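Side-chain contacts in Rho guanine nucleotide exchange factor 11 (Homo sapiens, PDB 5JHH), which probably activates Rho-family GTPases by promoting exchange of their bound GDP for GTP through its RhoGEF (DH) domain, which is joined to a PH domain: residues 212-215 with 216-219; 223-226 with 227-230; 285-289 with 290-294. All coordinates share one frame; numbering follows the deposited sequence.

Contact 1. Residues 212-215 with 216-219; sequences VKQT and ENRH
V212 and E216, one helical turn apart, lie side by side and point the same way, with the V212 CG1 methyl 3.6 Å from both E216 CD and E216 OE1. In E216, CG lies beside the backbone N (chi1 -65°) and the chain runs extended beyond it, which brings the carboxylate alongside the valine branch. A long acidic residue suits this place because it carries its charge past V212, OE2 to S125 OG and OE1 into a salt bridge with a basic side chain of another protein's chain. K213 and N217 meet differently, their side chains crossing at a slant, with K213 CG 3.9 Å from N217 ND2. The lysine is extended throughout, while the short amide of N217 stays close to the helix, with OD1 taking a hydrogen bond from a basic side chain of that other protein. Its ND2 donates to a water at 2.9 Å, and this water in turn donates to Q214 OE1 at 2.6 Å, linking the two amides along one flank. The other end of the Q214 amide, NE2, bonds E210. T215 turns OG1 back to the carbonyl of A211, an intrahelical bond that suits a threonine. Beneath these chains the N-H of each residue i+4 bonds the carbonyl of residue i, as in N217 N to K213 O at 2.8 Å (156°). The arrangement is that of an alpha-helix surface within the long helix 189-227, at a face that binds a partner protein, consistent with the GTPase-binding side of a DH domain.

Contact 2. Residues 223-226 with 227-230; sequences GYQK and RLDA
L228 N donates to Q225 O at 2.9 Å, from above the carbonyl plane, 65° out of it. The bond runs from residue i+3 to the carbonyl of residue i, so the last turn is hydrogen-bonded in a 3-10-like way before the chain extends. R227 N is shared between two weak bonds, to Y224 O at 3.1 Å and G223 O at 3.5 Å. The polar ends of the side chains find partners outside the two segments. Q225 is clamped at both ends of its amide, OE1 taking L249 N and NE2 giving to L247 O, while the L228 CD2 methyl lies 3.4 Å from Q225 NE2. Tyrosine suits position 224 because its ring packs among L249, L291, H273 and L275 while its hydroxyl reaches E257 and R220. The arginine is bent at chi3 (49°), bringing R227 NH1 to 3.8 Å from both Y224 CD1 and CE1; guanidinium and ring planes stand 88° apart, the approach being oblique. R227 NE, meanwhile, donates to the carbonyl of E289. R227 CG and CD pass the carbonyl of G223, each 3.5 Å from G223 O. This is a helix-to-strand junction: helix 189-227 ends and strand 228-229 joins the sheet beside strand 290-292, as in the DH-PH linkage of this family.

Contact 3. Residues 285-289 with 290-294; sequences QKQDE and KLLLK
L292 and Q285 form a hydrogen-bonded antiparallel pair: L292 N donates to Q285 O at 3.0 Å, nearly straight at 174° and in the carbonyl plane, and Q285 N answers to L292 O at 3.2 Å. Nearer the turn, K290 N gives to Q287 O at 2.9 Å from above the carbonyl plane, closing a type II' turn from Q287 to K290; Q287 N returns to K290 O at 3.1 Å as part of the hairpin ladder. In the turn D288 takes a positive phi (57°), uncommon for a residue with a side chain; polar D288 and E289 suit this exposed tip. Side chains of Q285, Q287, K290 and L292 leave from one face, though the bent K290 chain then turns away from it. Across it Q287 and L292 meet on the diagonal, Q287 CB 3.8 Å from L292 CG and Q287 NE2 3.6 Å from L292 CD1. Q287 is bent at chi2 (90°), which brings the NE2 end of the amide beside that methyl. At the far end K294 CE and NZ both lie 3.7 Å from Q285 OE1, the two chains crossing at a slant. The opposite face carries K286 and L291, a non-hydrogen-bonded pair; exposed K286 suits solvent, whereas buried L291 packs on Y224 and R227 of helix 189-227 and on L284. Strand 290-292 thus lies between strand 280-287, its antiparallel hairpin partner, and strand 228-229, which runs parallel to it.

Contacts 1, 2 and 3 follow one another along the chain. Contacts 1 and 2 share helix 189-227, their centres about 17 Å apart, and the first faces another protein while the second marks the helix's end. Contact 3, a hairpin of the PH domain, comes much later in sequence but its centre lies only about 8 Å from that of contact 2. There the two touch through the backbone: R227 O to L291 N at 2.8 Å and D229 N to L291 O at 2.9 Å are probable hydrogen bonds. Contact 1 stays clear of contact 3, with nearest atoms about 10 Å apart. The series thus traces the route from DH helix to PH sheet, consistent with a coupled orientation of the two domains.

Contact 1. Residues 212-215 with 216-219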
loop_
_atom_site.group_PDB
_atom_site.type_symbol
_atom_site.label_atom_id
_atom_site.label_comp_id
_atom_site.label_asym_id
_atom_site.label_seq_id
_atom_site.Cartn_x
_atom_site.Cartn_y
_atom_site.Cartn_z
ATOM N N VAL A 212 -1.251 -4.198 11.403
ATOM C CA VAL A 212 -1.956 -4.857 10.330
ATOM C C VAL A 212 -1.217 -6.149 10.026
ATOM O O VAL A 212 -1.805 -7.226 9.891
ATOM C CB VAL A 212 -1.969 -3.974 9.086
ATOM C CG1 VAL A 212 -2.410 -4.711 7.847
ATOM C CG2 VAL A 212 -2.854 -2.769 9.325
ATOM N N LYS A 213 0.092 -6.053 9.959
ATOM C CA LYS A 213 0.890 -7.223 9.641
ATOM C C LYS A 213 0.638 -8.379 10.600
ATOM O O LYS A 213 0.340 -9.476 10.152
ATOM C CB LYS A 213 2.320 -6.856 9.638
ATOM C CG LYS A 213 3.250 -8.033 9.541
ATOM C CD LYS A 213 4.653 -7.464 9.652
ATOM C CE LYS A 213 5.654 -8.454 9.140
ATOM N NZ LYS A 213 6.976 -7.797 9.147
ATOM N N GLN A 214 0.687 -8.113 11.903
ATOM C CA GLN A 214 0.593 -9.175 12.883
ATOM C C GLN A 214 -0.829 -9.680 12.962
ATOM O O GLN A 214 -1.060 -10.879 13.061
ATOM C CB GLN A 214 1.089 -8.725 14.269
ATOM C CG GLN A 214 2.623 -8.523 14.391
ATOM C CD GLN A 214 3.511 -9.589 13.676
ATOM O OE1 GLN A 214 3.222 -10.799 13.672
ATOM N NE2 GLN A 214 4.599 -9.131 13.079
ATOM N N THR A 215 -1.802 -8.784 12.865
ATOM C CA THR A 215 -3.186 -9.228 12.924
ATOM C C THR A 215 -3.542 -10.085 11.735
ATOM O O THR A 215 -4.168 -11.132 11.906
ATOM C CB THR A 215 -4.172 -8.053 12.953
ATOM O OG1 THR A 215 -3.983 -7.286 14.147
ATOM C CG2 THR A 215 -5.557 -8.523 12.903
ATOM N N GLU A 216 -3.204 -9.646 10.524
ATOM C CA GLU A 216 -3.476 -10.483 9.356
ATOM C C GLU A 216 -2.658 -11.798 9.384
ATOM O O GLU A 216 -3.177 -12.890 9.060
ATOM C CB GLU A 216 -3.163 -9.749 8.055
ATOM C CG GLU A 216 -4.064 -8.543 7.811
ATOM C CD GLU A 216 -3.777 -7.779 6.516
ATOM O OE1 GLU A 216 -2.636 -7.821 5.981
ATOM O OE2 GLU A 216 -4.750 -7.150 6.013
ATOM N N ASN A 217 -1.379 -11.690 9.729
ATOM C CA ASN A 217 -0.531 -12.870 9.731
ATOM C C ASN A 217 -1.117 -13.892 10.683
ATOM O O ASN A 217 -1.209 -15.076 10.331
ATOM C CB ASN A 217 0.883 -12.576 10.187
ATOM C CG ASN A 217 1.754 -12.074 9.091
ATOM O OD1 ASN A 217 1.316 -11.788 7.961
ATOM N ND2 ASN A 217 3.018 -11.971 9.403
ATOM N N ARG A 218 -1.567 -13.434 11.843
ATOM C CA ARG A 218 -2.102 -14.361 12.849
ATOM C C ARG A 218 -3.322 -15.096 12.340
ATOM O O ARG A 218 -3.444 -16.321 12.518
ATOM C CB ARG A 218 -2.434 -13.637 14.142
ATOM C CG ARG A 218 -2.809 -14.555 15.316
ATOM C CD ARG A 218 -2.967 -13.806 16.649
ATOM N NE ARG A 218 -4.194 -12.994 16.674
ATOM C CZ ARG A 218 -4.244 -11.653 16.714
ATOM N NH1 ARG A 218 -3.128 -10.921 16.792
ATOM N NH2 ARG A 218 -5.428 -11.031 16.681
ATOM N N HIS A 219 -4.226 -14.348 11.709
ATOM C CA HIS A 219 -5.414 -14.935 11.132
ATOM C C HIS A 219 -5.050 -15.916 10.006
ATOM O O HIS A 219 -5.569 -17.006 9.941
ATOM C CB HIS A 219 -6.307 -13.819 10.612
ATOM C CG HIS A 219 -7.590 -14.284 10.002
ATOM N ND1 HIS A 219 -7.740 -14.499 8.643
ATOM C CD2 HIS A 219 -8.800 -14.522 10.556
ATOM C CE1 HIS A 219 -8.986 -14.869 8.392
ATOM N NE2 HIS A 219 -9.651 -14.880 9.536
HETATM O O HOH W 1 3.448 -12.850 12.142
#

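Contact 2. Residues 223-226 with 227-230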
loop_
_atom_site.group_PDB
_atom_site.type_symbol
_atom_site.label_atom_id
_atom_site.label_comp_id
_atom_site.label_asym_id
_atom_site.label_seq_id
_atom_site.Cartn_x
_atom_site.Cartn_y
_atom_site.Cartn_z
ATOM N N GLY A 223 -5.615 -20.182 9.831
ATOM C CA GLY A 223 -6.308 -20.841 8.731
ATOM C C GLY A 223 -5.447 -21.943 8.160
ATOM O O GLY A 223 -5.932 -23.003 7.829
ATOM N N TYR A 224 -4.156 -21.661 8.013
ATOM C CA TYR A 224 -3.206 -22.659 7.563
ATOM C C TYR A 224 -3.126 -23.842 8.508
ATOM O O TYR A 224 -2.981 -24.928 8.047
ATOM C CB TYR A 224 -1.814 -22.102 7.435
ATOM C CG TYR A 224 -1.612 -21.138 6.309
ATOM C CD1 TYR A 224 -2.596 -20.889 5.364
ATOM C CD2 TYR A 224 -0.412 -20.480 6.179
ATOM C CE1 TYR A 224 -2.374 -20.003 4.336
ATOM C CE2 TYR A 224 -0.189 -19.595 5.160
ATOM C CZ TYR A 224 -1.178 -19.349 4.265
ATOM O OH TYR A 224 -0.918 -18.476 3.241
ATOM N N GLN A 225 -3.148 -23.600 9.809
ATOM C CA GLN A 225 -3.058 -24.661 10.790
ATOM C C GLN A 225 -4.163 -25.718 10.598
ATOM O O GLN A 225 -3.865 -26.893 10.491
ATOM C CB GLN A 225 -3.131 -24.088 12.206
ATOM C CG GLN A 225 -2.743 -25.082 13.288
ATOM C CD GLN A 225 -1.371 -25.670 13.040
ATOM O OE1 GLN A 225 -0.456 -24.980 12.589
ATOM N NE2 GLN A 225 -1.222 -26.951 13.317
ATOM N N LYS A 226 -5.418 -25.286 10.535
ATOM C CA LYS A 226 -6.542 -26.150 10.149
ATOM C C LYS A 226 -6.264 -27.033 8.939
ATOM O O LYS A 226 -6.653 -28.182 8.915
ATOM C CB LYS A 226 -7.790 -25.299 9.851
ATOM C CG LYS A 226 -8.557 -24.894 11.099
ATOM C CD LYS A 226 -9.622 -23.837 10.841
ATOM C CE LYS A 226 -9.946 -23.087 12.141
ATOM N NZ LYS A 226 -11.330 -22.525 12.178
ATOM N N ARG A 227 -5.614 -26.469 7.932
ATOM C CA ARG A 227 -5.363 -27.158 6.688
ATOM C C ARG A 227 -4.070 -27.915 6.692
ATOM O O ARG A 227 -3.714 -28.573 5.706
ATOM C CB ARG A 227 -5.270 -26.150 5.579
ATOM C CG ARG A 227 -6.555 -25.395 5.353
ATOM C CD ARG A 227 -6.275 -24.133 4.574
ATOM N NE ARG A 227 -5.462 -24.413 3.409
ATOM C CZ ARG A 227 -4.973 -23.458 2.620
ATOM N NH1 ARG A 227 -5.172 -22.171 2.906
ATOM N NH2 ARG A 227 -4.249 -23.783 1.565
ATOM N N LEU A 228 -3.330 -27.767 7.772
ATOM C CA LEU A 228 -2.079 -28.464 7.923
ATOM C C LEU A 228 -2.365 -29.916 8.173
ATOM O O LEU A 228 -3.148 -30.264 9.061
ATOM C CB LEU A 228 -1.313 -27.944 9.124
ATOM C CG LEU A 228 0.122 -28.442 9.321
ATOM C CD1 LEU A 228 1.064 -28.029 8.200
ATOM C CD2 LEU A 228 0.654 -27.953 10.655
ATOM N N ASP A 229 -1.674 -30.742 7.403
ATOM C CA ASP A 229 -1.606 -32.171 7.624
ATOM C C ASP A 229 -0.129 -32.509 7.780
ATOM O O ASP A 229 0.601 -32.506 6.799
ATOM C CB ASP A 229 -2.197 -32.878 6.403
ATOM C CG ASP A 229 -2.013 -34.397 6.432
ATOM O OD1 ASP A 229 -1.139 -34.912 7.162
ATOM O OD2 ASP A 229 -2.733 -35.063 5.672
ATOM N N ALA A 230 0.298 -32.753 9.020
ATOM C CA ALA A 230 1.656 -33.224 9.316
ATOM C C ALA A 230 1.608 -34.711 9.692
ATOM O O ALA A 230 2.231 -35.145 10.669
ATOM C CB ALA A 230 2.260 -32.427 10.464
#

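Contact 3. Residues 285-289 with 290-294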
loop_
_atom_site.group_PDB
_atom_site.type_symbol
_atom_site.label_atom_id
_atom_site.label_comp_id
_atom_site.label_asym_id
_atom_site.label_seq_id
_atom_site.Cartn_x
_atom_site.Cartn_y
_atom_site.Cartn_z
ATOM N N GLN A 285 3.444 -28.766 0.559
ATOM C CA GLN A 285 2.886 -29.136 -0.715
ATOM C C GLN A 285 1.406 -28.827 -0.724
ATOM O O GLN A 285 0.692 -29.176 0.209
ATOM C CB GLN A 285 3.096 -30.623 -0.924
ATOM C CG GLN A 285 3.248 -31.022 -2.369
ATOM C CD GLN A 285 3.639 -32.472 -2.488
ATOM O OE1 GLN A 285 3.894 -33.148 -1.485
ATOM N NE2 GLN A 285 3.682 -32.963 -3.711
ATOM N N LYS A 286 0.954 -28.137 -1.759
ATOM C CA LYS A 286 -0.456 -27.842 -1.894
ATOM C C LYS A 286 -1.076 -29.124 -2.433
ATOM O O LYS A 286 -0.504 -29.766 -3.303
ATOM C CB LYS A 286 -0.718 -26.663 -2.850
ATOM C CG LYS A 286 -0.391 -25.277 -2.293
ATOM C CD LYS A 286 -1.530 -24.252 -2.468
ATOM C CE LYS A 286 -1.022 -22.791 -2.495
ATOM N NZ LYS A 286 -1.766 -21.782 -1.661
ATOM N N GLN A 287 -2.225 -29.507 -1.897
ATOM C CA GLN A 287 -2.851 -30.772 -2.230
ATOM C C GLN A 287 -4.310 -30.577 -1.963
ATOM O O GLN A 287 -4.771 -30.759 -0.828
ATOM C CB GLN A 287 -2.267 -31.870 -1.342
ATOM C CG GLN A 287 -3.190 -33.019 -0.967
ATOM C CD GLN A 287 -3.126 -34.157 -1.948
ATOM O OE1 GLN A 287 -3.976 -34.265 -2.829
ATOM N NE2 GLN A 287 -2.114 -35.011 -1.810
ATOM N N ASP A 288 -5.019 -30.163 -3.009
ATOM C CA ASP A 288 -6.347 -29.577 -2.873
ATOM C C ASP A 288 -6.243 -28.376 -1.949
ATOM O O ASP A 288 -5.555 -27.402 -2.270
ATOM C CB ASP A 288 -7.389 -30.600 -2.355
ATOM C CG ASP A 288 -7.950 -31.489 -3.464
ATOM O OD1 ASP A 288 -7.515 -31.358 -4.629
ATOM O OD2 ASP A 288 -8.832 -32.319 -3.165
ATOM N N GLU A 289 -6.895 -28.467 -0.795
ATOM C CA GLU A 289 -6.966 -27.361 0.103
ATOM C C GLU A 289 -6.145 -27.704 1.314
ATOM O O GLU A 289 -6.225 -27.036 2.330
ATOM C CB GLU A 289 -8.424 -27.075 0.495
ATOM C CG GLU A 289 -8.720 -25.584 0.675
ATOM C CD GLU A 289 -8.601 -24.771 -0.621
ATOM O OE1 GLU A 289 -9.382 -25.051 -1.563
ATOM O OE2 GLU A 289 -7.742 -23.844 -0.700
ATOM N N LYS A 290 -5.351 -28.756 1.221
ATOM C CA LYS A 290 -4.582 -29.171 2.372
ATOM C C LYS A 290 -3.126 -28.800 2.153
ATOM O O LYS A 290 -2.694 -28.578 1.022
ATOM C CB LYS A 290 -4.802 -30.658 2.668
ATOM C CG LYS A 290 -6.267 -30.981 3.034
ATOM C CD LYS A 290 -6.423 -31.664 4.399
ATOM C CE LYS A 290 -6.777 -30.711 5.544
ATOM N NZ LYS A 290 -6.083 -31.049 6.838
ATOM N N LEU A 291 -2.418 -28.617 3.263
ATOM C CA LEU A 291 -1.004 -28.230 3.251
ATOM C C LEU A 291 -0.253 -29.368 3.893
ATOM O O LEU A 291 -0.345 -29.596 5.111
ATOM C CB LEU A 291 -0.746 -26.930 4.048
ATOM C CG LEU A 291 -1.470 -25.684 3.536
ATOM C CD1 LEU A 291 -1.368 -24.532 4.523
ATOM C CD2 LEU A 291 -0.977 -25.280 2.161
ATOM N N LEU A 292 0.477 -30.089 3.051
ATOM C CA LEU A 292 1.077 -31.333 3.449
ATOM C C LEU A 292 2.489 -31.112 3.883
ATOM O O LEU A 292 3.345 -30.704 3.080
ATOM C CB LEU A 292 1.104 -32.298 2.278
ATOM C CG LEU A 292 -0.235 -32.810 1.782
ATOM C CD1 LEU A 292 0.069 -33.967 0.838
ATOM C CD2 LEU A 292 -1.151 -33.233 2.935
ATOM N N LEU A 293 2.735 -31.422 5.146
ATOM C CA LEU A 293 4.086 -31.487 5.650
ATOM C C LEU A 293 4.550 -32.942 5.496
ATOM O O LEU A 293 3.940 -33.854 6.089
ATOM C CB LEU A 293 4.077 -31.045 7.107
ATOM C CG LEU A 293 5.351 -30.455 7.689
ATOM C CD1 LEU A 293 5.918 -29.377 6.790
ATOM C CD2 LEU A 293 5.093 -29.906 9.088
ATOM N N LYS A 294 5.589 -33.151 4.676
ATOM C CA LYS A 294 5.942 -34.479 4.152
ATOM C C LYS A 294 7.396 -34.575 3.676
ATOM O O LYS A 294 7.865 -33.689 2.938
ATOM C CB LYS A 294 5.047 -34.784 2.949
ATOM C CG LYS A 294 4.565 -36.224 2.851
ATOM C CD LYS A 294 3.799 -36.460 1.555
ATOM C CE LYS A 294 4.683 -36.227 0.338
ATOM N NZ LYS A 294 4.111 -36.839 -0.891
#